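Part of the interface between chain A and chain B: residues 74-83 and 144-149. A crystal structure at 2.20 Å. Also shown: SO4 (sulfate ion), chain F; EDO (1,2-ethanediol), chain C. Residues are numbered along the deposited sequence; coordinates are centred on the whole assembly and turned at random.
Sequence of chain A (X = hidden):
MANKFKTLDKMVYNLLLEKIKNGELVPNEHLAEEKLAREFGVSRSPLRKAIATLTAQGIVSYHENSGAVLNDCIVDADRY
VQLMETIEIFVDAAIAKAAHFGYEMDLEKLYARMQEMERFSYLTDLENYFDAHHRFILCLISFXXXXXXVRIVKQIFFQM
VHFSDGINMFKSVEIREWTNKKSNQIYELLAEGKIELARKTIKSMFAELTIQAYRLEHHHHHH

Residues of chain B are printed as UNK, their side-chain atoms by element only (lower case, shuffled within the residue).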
# COMPACT_ATOMS: atom_id res chain seq x y z
N ILE A 74 -2.77 -1.70 -15.76
CA ILE A 74 -1.73 -1.30 -16.70
C ILE A 74 -1.22 0.08 -16.31
O ILE A 74 -2.00 0.99 -16.01
CB ILE A 74 -2.27 -1.30 -18.14
CG1 ILE A 74 -2.91 -2.66 -18.47
CG2 ILE A 74 -1.15 -0.98 -19.12
CD1 ILE A 74 -1.91 -3.75 -18.83
N VAL A 75 0.10 0.23 -16.30
CA VAL A 75 0.75 1.46 -15.84
C VAL A 75 1.51 2.05 -17.02
O VAL A 75 2.41 1.42 -17.59
CB VAL A 75 1.63 1.24 -14.59
CG1 VAL A 75 0.90 0.36 -13.59
CG2 VAL A 75 2.96 0.65 -14.90
N ASP A 76 1.07 3.22 -17.48
CA ASP A 76 1.78 3.99 -18.49
C ASP A 76 2.82 4.86 -17.80
O ASP A 76 3.09 4.72 -16.60
CB ASP A 76 0.79 4.81 -19.32
CG ASP A 76 0.06 5.85 -18.49
OD1 ASP A 76 -0.10 5.65 -17.26
OD2 ASP A 76 -0.36 6.88 -19.06
N ALA A 77 3.41 5.80 -18.55
CA ALA A 77 4.50 6.60 -18.00
C ALA A 77 4.03 7.44 -16.81
O ALA A 77 4.73 7.52 -15.79
CB ALA A 77 5.08 7.51 -19.08
N ASP A 78 2.84 8.03 -16.91
CA ASP A 78 2.35 8.89 -15.84
C ASP A 78 2.10 8.09 -14.57
O ASP A 78 2.46 8.54 -13.47
CB ASP A 78 1.08 9.61 -16.28
CG ASP A 78 1.35 10.74 -17.25
OD1 ASP A 78 2.43 11.36 -17.17
OD2 ASP A 78 0.48 11.02 -18.10
N ARG A 79 1.49 6.91 -14.70
CA ARG A 79 1.27 6.08 -13.52
C ARG A 79 2.58 5.56 -12.96
O ARG A 79 2.74 5.45 -11.73
CB ARG A 79 0.32 4.93 -13.87
CG ARG A 79 -1.12 5.38 -14.09
CD ARG A 79 -2.01 4.23 -14.53
NE ARG A 79 -3.38 4.67 -14.77
CZ ARG A 79 -4.40 3.85 -14.99
NH1 ARG A 79 -4.21 2.54 -15.00
NH2 ARG A 79 -5.62 4.34 -15.19
N TYR A 80 3.54 5.25 -13.83
CA TYR A 80 4.87 4.89 -13.36
C TYR A 80 5.47 6.00 -12.51
O TYR A 80 6.03 5.75 -11.44
CB TYR A 80 5.78 4.57 -14.55
CG TYR A 80 7.03 3.80 -14.21
CD1 TYR A 80 7.01 2.41 -14.12
CD2 TYR A 80 8.23 4.45 -13.98
CE1 TYR A 80 8.15 1.70 -13.81
CE2 TYR A 80 9.38 3.74 -13.68
CZ TYR A 80 9.33 2.37 -13.59
OH TYR A 80 10.47 1.66 -13.29
N VAL A 81 5.32 7.25 -12.96
CA VAL A 81 5.86 8.38 -12.21
C VAL A 81 5.11 8.57 -10.90
O VAL A 81 5.70 8.94 -9.88
CB VAL A 81 5.82 9.65 -13.08
CG1 VAL A 81 6.21 10.87 -12.27
CG2 VAL A 81 6.75 9.49 -14.28
N GLN A 82 3.80 8.29 -10.89
CA GLN A 82 3.04 8.38 -9.64
C GLN A 82 3.55 7.36 -8.62
O GLN A 82 3.77 7.68 -7.44
CB GLN A 82 1.56 8.17 -9.92
CG GLN A 82 0.87 9.35 -10.59
CD GLN A 82 -0.59 9.08 -10.92
OE1 GLN A 82 -1.00 7.93 -11.09
NE2 GLN A 82 -1.38 10.14 -10.99
N LEU A 83 3.73 6.11 -9.06
CA LEU A 83 4.31 5.08 -8.20
C LEU A 83 5.70 5.48 -7.72
O LEU A 83 6.04 5.27 -6.55
CB LEU A 83 4.36 3.74 -8.93
CG LEU A 83 3.00 3.20 -9.35
CD1 LEU A 83 3.13 1.95 -10.18
CD2 LEU A 83 2.15 2.95 -8.11
N UNK B 144 -3.23 15.26 -3.82
CA UNK B 144 -2.06 14.96 -4.64
C UNK B 144 -2.41 14.38 -6.00
O UNK B 144 -1.53 14.28 -6.86
c UNK B 144 -1.13 13.98 -3.91
N UNK B 145 -3.67 14.00 -6.22
CA UNK B 145 -4.09 13.32 -7.45
C UNK B 145 -3.27 12.05 -7.67
O UNK B 145 -2.65 11.85 -8.72
c UNK B 145 -4.63 16.70 -9.02
o UNK B 145 -4.12 17.42 -8.14
o UNK B 145 -4.75 17.06 -10.21
c UNK B 145 -5.12 15.33 -8.62
c UNK B 145 -4.04 14.25 -8.66
N UNK B 146 -3.27 11.19 -6.66
CA UNK B 146 -2.53 9.92 -6.69
C UNK B 146 -3.44 8.84 -6.12
O UNK B 146 -3.44 8.56 -4.91
n UNK B 146 1.07 9.45 -6.38
c UNK B 146 -0.19 9.04 -6.40
o UNK B 146 -0.52 7.92 -6.79
c UNK B 146 -1.22 10.03 -5.92
N UNK B 147 -4.24 8.21 -6.99
CA UNK B 147 -5.16 7.17 -6.51
C UNK B 147 -4.46 6.00 -5.86
O UNK B 147 -5.05 5.35 -4.99
c UNK B 147 -4.41 8.50 -8.42
c UNK B 147 -5.90 6.75 -7.79
c UNK B 147 -5.75 7.92 -8.72
N UNK B 148 -3.23 5.69 -6.27
CA UNK B 148 -2.47 4.64 -5.59
C UNK B 148 -2.31 4.97 -4.12
O UNK B 148 -2.52 4.12 -3.24
c UNK B 148 -0.88 4.93 -8.72
c UNK B 148 -1.55 2.74 -8.06
c UNK B 148 -0.95 4.55 -10.05
c UNK B 148 -1.63 2.35 -9.38
c UNK B 148 -1.19 4.03 -7.70
c UNK B 148 -1.11 4.44 -6.25
o UNK B 148 -1.40 2.89 -11.69
c UNK B 148 -1.33 3.27 -10.37
N UNK B 149 -1.95 6.22 -3.82
CA UNK B 149 -1.79 6.64 -2.44
C UNK B 149 -3.12 6.61 -1.70
O UNK B 149 -3.17 6.22 -0.52
c UNK B 149 0.77 9.54 -2.98
c UNK B 149 -1.17 8.03 -2.37
o UNK B 149 0.07 10.49 -2.63
c UNK B 149 0.19 8.14 -3.05
n UNK B 149 2.06 9.67 -3.29
S SO4 F . -5.31 7.77 -14.49
O1 SO4 F . -4.89 8.04 -13.12
O2 SO4 F . -4.30 6.99 -15.18
O3 SO4 F . -6.57 7.01 -14.47
O4 SO4 F . -5.51 9.03 -15.19
C1 EDO C . 11.46 1.76 -10.11
O1 EDO C . 11.46 0.54 -10.87
C2 EDO C . 12.88 2.32 -10.09
O2 EDO C . 12.93 3.49 -9.27

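Position 144 of chain B carries a single side-chain carbon bonded to CA, with nothing beyond it, and makes no contact with the chain A stretch. That is alanine, Ala B144, whose small methyl simply fits a buried position.

Position 145 has five side-chain atoms, three carbons and two oxygens. The chain runs unbranched from CB through a second carbon to a third that bears both oxygens, so two CH2 carbons separate CA from the carboxylate carbon. What faces the partner is the backbone: O of position 145 lies 3.1 Å from NE2 of Gln A82, but the angle is too poor for a hydrogen bond. The residue is glutamate, Glu B145. It is the first to leave helical geometry after the preceding helix, and its phi is positive. The carboxylate leads away from chain A into an exposed position, which suits a charged group.

At position 146 there are two carbons, the second holding one oxygen and one nitrogen. The nitrogen of position 146 lies 3.4 Å from the backbone O of Gln A82. A carboxamide joined directly to CB is asparagine, Asn B146. Its ND2 donates to that carbonyl, a weak bond though nearly straight at 171°. OD1 of Asn B146 also packs against Gln A82, 3.8 Å from its CB. Asparagine is also a common N-cap residue, and here it occupies that position, right before the next helix.

Position 147 shows three carbons that close a ring onto the backbone nitrogen. Its contact with chain A is slight, with a ring carbon of position 147 lying 4.3 Å from NE2 of Gln A82. This is proline, Pro B147. A proline nitrogen has no hydrogen to donate, and this costs nothing in the first turn of a helix, where backbone NH groups have no earlier helical carbonyl to meet.

Position 148 has one carbon leading to a six-carbon ring, and an oxygen on the ring atom farthest from CB. A ring carbon of position 148 lies 3.5 Å from CD2 of Leu A83, and the oxygen of position 148 reaches 3.2 Å from CD of Arg A79 and 3.9 Å from CG1 of Val A75. This is tyrosine, Tyr B148, whose CA-to-CB bond points toward chain A. CD2 of Leu A83 lies over one ring face, 3.6 Å from the centroid of the Tyr B148 ring and 14° off its normal, a CH-pi contact. At the ring edge, OE1 of Gln A82 comes within 3.5 Å of CE1 of Tyr B148. An aromatic ring suits this site because it offers a broad apolar face and enough length to span from Leu A83 to Val A75.

Position 149 has three carbons, the last bearing one oxygen and one nitrogen, and makes no contact with the stretch: glutamine, Gln B149. The nearest approach of its side chain is 4.9 Å, from NE2 of Gln B149 to O of Gln A82. A primary amide can donate hydrogen bonds, so this buried polar end is satisfied by the bond its NE2 makes elsewhere in the structure.

The contact therefore rests mainly on packing. Tyr B148 lies against Leu A83 and Gln A82, while Asn B146 adds one weak polar link to the backbone of the chain A helix.

Chain B, residues 144-149: AENPYQ
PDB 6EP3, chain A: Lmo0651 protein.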